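Local structure of ribose-5-phosphate isomerase RpiB (Thermotoga maritima, 1O1X) at residues A96-P101 against N114-P119; K14-S19 against K59-S64. The protein probably interconverts ribose 5-phosphate and ribulose 5-phosphate, as an isomerase of the LacAB/RpiB family. One frame throughout, in Å; residues are numbered along the deposited sequence. Where two conformers were deposited one is given.

Interaction 1: A96-P101 against N114-P119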
loop_
_atom_site.group_PDB
_atom_site.type_symbol
_atom_site.label_atom_id
_atom_site.label_comp_id
_atom_site.label_asym_id
_atom_site.label_seq_id
_atom_site.Cartn_x
_atom_site.Cartn_y
_atom_site.Cartn_z
ATOM N N ALA A 96 -3.131 -3.135 -16.066
ATOM C CA ALA A 96 -3.116 -2.271 -14.886
ATOM C C ALA A 96 -2.614 -3.022 -13.649
ATOM O O ALA A 96 -3.265 -3.945 -13.162
ATOM C CB ALA A 96 -4.518 -1.720 -14.605
ATOM N N LEU A 97 -1.493 -2.564 -13.122
ATOM C CA LEU A 97 -0.878 -3.072 -11.891
ATOM C C LEU A 97 -1.661 -2.475 -10.704
ATOM O O LEU A 97 -1.602 -1.255 -10.449
ATOM C CB LEU A 97 0.595 -2.657 -11.870
ATOM C CG LEU A 97 1.438 -3.018 -10.650
ATOM C CD1 LEU A 97 1.252 -4.440 -10.260
ATOM C CD2 LEU A 97 2.928 -2.685 -10.852
ATOM N N CYS A 98 -2.414 -3.310 -10.006
ATOM C CA CYS A 98 -3.285 -2.864 -8.929
ATOM C C CYS A 98 -2.902 -3.523 -7.627
ATOM O O CYS A 98 -2.844 -4.766 -7.538
ATOM C CB CYS A 98 -4.738 -3.199 -9.267
ATOM S SG CYS A 98 -5.368 -2.424 -10.788
ATOM N N LEU A 99 -2.650 -2.703 -6.615
ATOM C CA LEU A 99 -2.239 -3.212 -5.301
ATOM C C LEU A 99 -3.361 -3.222 -4.274
ATOM O O LEU A 99 -3.216 -3.756 -3.169
ATOM C CB LEU A 99 -1.062 -2.407 -4.765
ATOM C CG LEU A 99 0.277 -3.115 -4.981
ATOM C CD1 LEU A 99 0.548 -3.270 -6.487
ATOM C CD2 LEU A 99 1.404 -2.336 -4.269
ATOM N N PHE A 100 -4.462 -2.552 -4.592
ATOM C CA PHE A 100 -5.662 -2.571 -3.732
ATOM C C PHE A 100 -6.930 -2.320 -4.609
ATOM O O PHE A 100 -6.803 -1.845 -5.759
ATOM C CB PHE A 100 -5.551 -1.623 -2.499
ATOM C CG PHE A 100 -5.262 -0.171 -2.837
ATOM C CD1 PHE A 100 -3.960 0.270 -2.997
ATOM C CD2 PHE A 100 -6.300 0.755 -2.963
ATOM C CE1 PHE A 100 -3.701 1.609 -3.305
ATOM C CE2 PHE A 100 -6.049 2.057 -3.248
ATOM C CZ PHE A 100 -4.764 2.486 -3.444
ATOM N N PRO A 101 -8.113 -2.705 -4.120
ATOM C CA PRO A 101 -9.329 -2.684 -4.946
ATOM C C PRO A 101 -9.688 -1.380 -5.644
ATOM O O PRO A 101 -10.109 -1.437 -6.810
ATOM C CB PRO A 101 -10.394 -3.160 -3.979
ATOM C CG PRO A 101 -9.625 -4.093 -3.055
ATOM C CD PRO A 101 -8.385 -3.329 -2.802
ATOM N N ASN A 114 -8.023 -4.041 -19.682
ATOM C CA ASN A 114 -8.408 -5.389 -20.091
ATOM C C ASN A 114 -7.488 -6.475 -19.539
ATOM O O ASN A 114 -7.781 -7.642 -19.650
ATOM C CB ASN A 114 -8.627 -5.472 -21.608
ATOM C CG ASN A 114 -7.450 -4.969 -22.433
ATOM O OD1 ASN A 114 -6.333 -4.870 -21.948
ATOM N ND2 ASN A 114 -7.701 -4.730 -23.719
ATOM N N ILE A 115 -6.420 -6.062 -18.874
ATOM C CA ILE A 115 -5.557 -6.967 -18.126
ATOM C C ILE A 115 -5.279 -6.405 -16.753
ATOM O O ILE A 115 -4.899 -5.246 -16.605
ATOM C CB ILE A 115 -4.200 -7.282 -18.856
ATOM C CG1 ILE A 115 -4.439 -7.979 -20.198
ATOM C CG2 ILE A 115 -3.316 -8.138 -17.975
ATOM C CD1 ILE A 115 -3.179 -8.427 -20.898
ATOM N N LEU A 116 -5.500 -7.244 -15.755
ATOM C CA LEU A 116 -5.180 -6.959 -14.368
ATOM C C LEU A 116 -3.801 -7.558 -14.066
ATOM O O LEU A 116 -3.566 -8.721 -14.312
ATOM C CB LEU A 116 -6.226 -7.563 -13.431
ATOM C CG LEU A 116 -5.884 -7.633 -11.933
ATOM C CD1 LEU A 116 -5.741 -6.228 -11.416
ATOM C CD2 LEU A 116 -6.941 -8.392 -11.174
ATOM N N VAL A 117 -2.914 -6.756 -13.515
ATOM C CA VAL A 117 -1.620 -7.248 -13.120
ATOM C C VAL A 117 -1.532 -7.216 -11.594
ATOM O O VAL A 117 -1.815 -6.179 -10.955
ATOM C CB VAL A 117 -0.461 -6.397 -13.760
ATOM C CG1 VAL A 117 0.899 -6.884 -13.277
ATOM C CG2 VAL A 117 -0.554 -6.386 -15.284
ATOM N N LEU A 118 -1.076 -8.321 -11.032
ATOM C CA LEU A 118 -0.945 -8.486 -9.608
ATOM C C LEU A 118 0.479 -8.851 -9.211
ATOM O O LEU A 118 1.138 -9.617 -9.884
ATOM C CB LEU A 118 -1.863 -9.609 -9.110
ATOM C CG LEU A 118 -3.347 -9.450 -9.346
ATOM C CD1 LEU A 118 -4.079 -10.757 -9.070
ATOM C CD2 LEU A 118 -3.887 -8.338 -8.481
ATOM N N PRO A 119 0.930 -8.310 -8.091
ATOM C CA PRO A 119 2.229 -8.661 -7.530
ATOM C C PRO A 119 2.210 -9.889 -6.600
ATOM O O PRO A 119 1.857 -9.794 -5.397
ATOM C CB PRO A 119 2.587 -7.438 -6.741
ATOM C CG PRO A 119 1.315 -6.924 -6.272
ATOM C CD PRO A 119 0.263 -7.278 -7.300
#
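L97 and V117 lie on one face of a parallel strand pair, their side chains crossing obliquely where L97 CD1 meets V117 CG1 at 3.9 Å. With CG anti to the backbone N (chi1 177°), the L97 branch leans toward 114-119, and L97 CD1 also comes to 3.6 Å from V117 O. On the other face, L116 CD1 packs against C98 CB at 3.8 Å, with C98 SG close to the same methyl. Beyond the strand ends, P119 brings its ring against 96-101: CG meets L99 CD1 at 3.7 Å, and CD lies near C98 O and L97 CD1. An alanine at P119 would probably leave the CD1 methyls of L97 and L99 without their ring partner and open a gap there. Three backbone hydrogen bonds set the register, A96 N to I115 O (2.8 Å), V117 N to A96 O, and C98 N to V117 O; the V117 donor stands above the A96 carbonyl plane. Strands 95-97 and 115-117 belong to one right-handed beta-alpha-beta crossover, as expected of a Rossmann-like sheet. Helix 101-109 covers A96 and C98, helix 125-137 touches L116, and helix 81-87 covers L97 and V117 on the opposite face.

Interaction 2: K14-S19 against K59-S64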
loop_
_atom_site.group_PDB
_atom_site.type_symbol
_atom_site.label_atom_id
_atom_site.label_comp_id
_atom_site.label_asym_id
_atom_site.label_seq_id
_atom_site.Cartn_x
_atom_site.Cartn_y
_atom_site.Cartn_z
ATOM N N LYS A 14 -14.763 -14.829 -19.406
ATOM C CA LYS A 14 -13.639 -15.749 -19.646
ATOM C C LYS A 14 -12.314 -15.035 -19.346
ATOM O O LYS A 14 -12.034 -13.963 -19.909
ATOM C CB LYS A 14 -13.633 -16.294 -21.068
ATOM C CG LYS A 14 -12.495 -17.352 -21.306
ATOM C CD LYS A 14 -12.594 -18.016 -22.660
ATOM C CE LYS A 14 -11.451 -18.982 -23.005
ATOM N NZ LYS A 14 -11.991 -19.985 -24.029
ATOM N N ILE A 15 -11.499 -15.655 -18.487
ATOM C CA ILE A 15 -10.229 -15.088 -18.054
ATOM C C ILE A 15 -9.062 -15.919 -18.599
ATOM O O ILE A 15 -9.089 -17.134 -18.509
ATOM C CB ILE A 15 -10.149 -15.111 -16.511
ATOM C CG1 ILE A 15 -11.334 -14.349 -15.868
ATOM C CG2 ILE A 15 -8.786 -14.621 -16.017
ATOM C CD1 ILE A 15 -11.627 -12.979 -16.283
ATOM N N ALA A 16 -8.063 -15.242 -19.161
ATOM C CA ALA A 16 -6.779 -15.832 -19.517
ATOM C C ALA A 16 -5.774 -15.405 -18.432
ATOM O O ALA A 16 -5.610 -14.223 -18.174
ATOM C CB ALA A 16 -6.337 -15.322 -20.832
ATOM N N ILE A 17 -5.118 -16.361 -17.792
ATOM C CA ILE A 17 -4.223 -16.065 -16.695
ATOM C C ILE A 17 -2.845 -16.650 -16.989
ATOM O O ILE A 17 -2.716 -17.683 -17.648
ATOM C CB ILE A 17 -4.813 -16.574 -15.361
ATOM C CG1 ILE A 17 -4.011 -16.086 -14.145
ATOM C CG2 ILE A 17 -4.916 -18.132 -15.325
ATOM C CD1 ILE A 17 -4.789 -16.218 -12.823
ATOM N N ALA A 18 -1.826 -15.969 -16.489
ATOM C CA ALA A 18 -0.459 -16.440 -16.573
ATOM C C ALA A 18 0.415 -15.760 -15.523
ATOM O O ALA A 18 0.130 -14.662 -15.059
ATOM C CB ALA A 18 0.115 -16.221 -17.960
ATOM N N SER A 19 1.494 -16.440 -15.183
ATOM C CA SER A 19 2.502 -15.936 -14.259
ATOM C C SER A 19 3.891 -16.488 -14.576
ATOM O O SER A 19 4.035 -17.502 -15.263
ATOM C CB SER A 19 2.141 -16.328 -12.842
ATOM O OG SER A 19 2.429 -17.689 -12.576
ATOM N N LYS A 59 2.935 -12.481 -23.313
ATOM C CA LYS A 59 2.585 -12.588 -24.729
ATOM C C LYS A 59 1.432 -13.558 -24.940
ATOM O O LYS A 59 0.580 -13.332 -25.808
ATOM C CB LYS A 59 3.763 -13.088 -25.578
ATOM C CG LYS A 59 4.879 -12.098 -25.752
ATOM C CD LYS A 59 6.056 -12.756 -26.468
ATOM C CE LYS A 59 7.044 -11.679 -26.920
ATOM N NZ LYS A 59 7.953 -11.122 -25.854
ATOM N N LYS A 60 1.405 -14.632 -24.175
ATOM C CA LYS A 60 0.332 -15.630 -24.315
ATOM C C LYS A 60 -1.053 -15.044 -23.927
ATOM O O LYS A 60 -2.053 -15.299 -24.582
ATOM C CB LYS A 60 0.620 -16.872 -23.467
ATOM C CG LYS A 60 1.935 -17.586 -23.787
ATOM C CD LYS A 60 2.214 -18.727 -22.840
ATOM C CE LYS A 60 3.541 -19.489 -23.171
ATOM N NZ LYS A 60 3.592 -19.846 -24.618
ATOM N N VAL A 61 -1.105 -14.308 -22.837
ATOM C CA VAL A 61 -2.349 -13.654 -22.397
ATOM C C VAL A 61 -2.740 -12.518 -23.365
ATOM O O VAL A 61 -3.904 -12.387 -23.760
ATOM C CB VAL A 61 -2.269 -13.155 -20.938
ATOM C CG1 VAL A 61 -3.459 -12.256 -20.573
ATOM C CG2 VAL A 61 -2.213 -14.323 -19.969
ATOM N N VAL A 62 -1.758 -11.736 -23.769
ATOM C CA VAL A 62 -1.955 -10.698 -24.764
ATOM C C VAL A 62 -2.569 -11.249 -26.024
ATOM O O VAL A 62 -3.529 -10.668 -26.556
ATOM C CB VAL A 62 -0.665 -9.967 -25.066
ATOM C CG1 VAL A 62 -0.769 -9.166 -26.346
ATOM C CG2 VAL A 62 -0.272 -9.057 -23.844
ATOM N N GLN A 63 -2.024 -12.332 -26.533
ATOM C CA GLN A 63 -2.525 -12.884 -27.778
ATOM C C GLN A 63 -4.004 -13.293 -27.610
ATOM O O GLN A 63 -4.827 -13.117 -28.486
ATOM C CB GLN A 63 -1.647 -14.073 -28.180
ATOM C CG GLN A 63 -2.246 -15.041 -29.188
ATOM C CD GLN A 63 -2.429 -14.416 -30.525
ATOM O OE1 GLN A 63 -1.699 -13.475 -30.885
ATOM N NE2 GLN A 63 -3.410 -14.921 -31.283
ATOM N N SER A 64 -4.311 -13.848 -26.461
ATOM C CA SER A 64 -5.656 -14.293 -26.176
ATOM C C SER A 64 -6.657 -13.107 -26.107
ATOM O O SER A 64 -7.773 -13.189 -26.639
ATOM C CB SER A 64 -5.628 -15.149 -24.910
ATOM O OG SER A 64 -6.907 -15.656 -24.688
#
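Strand 14-18 and helix 59-64 run nearly antiparallel, at 165° between their directions, with their axes approaching to 7.9 Å and the CA atoms of A16 and V61 facing each other across the gap. V61 supplies most of the helix's side of the contact, its two methyls dividing the work. CG2, anti to the carbonyl carbon, reaches A18 CB at 3.6 Å and also lies 3.8 Å from the carbonyl carbon C of I17. CG1, anti to the backbone N (chi1 170°), comes to 3.8 Å from A16 O and lies 4.2 Å from A16 CB. The branched side chain thus spans the strand from A16 to A18, the two residues whose CB atoms point at the helix, while I15 and I17 point to the other face. One turn further along the helix, S64 meets the same A16 methyl: its OG is 3.9 Å from A16 CB, and its CB is 4.1 Å from that atom. Around the contact, L75 of strand 72-75 touches both A18 and V61, while I17 on the far face packs against V30 of helix 24-36, so the strand is covered by helices on both faces, as in a three-layer alpha-beta-alpha sandwich. The two segments are joined by van der Waals contact alone, all five touching residues being buried. The small alanine methyls probably let the helix come close to the strand, and the fit rests on the shape of one valine and the CB and OG of one serine, not on polar pairing between them.

From the N terminus, strand 14-18 opens the chain's sheet, and interaction 2 closes first, when helix 54-66 returns to it after helix 24-36 and strand 40-43. Interaction 1 follows in series: strand 95-97 leads through helix 101-109 to strand 115-117, a short loop that neither crosses nor lies within the earlier one. Interaction 2 fixes a helix to one face of the sheet, whereas interaction 1 pairs the outermost strand of the sheet within this chain with the neighbouring one. Strand 72-75 stands between 14-18 and 115-117 and links the two. The contacts, with centres about 14 Å apart, also touch directly, since I115 CD1 packs on V61 and V62.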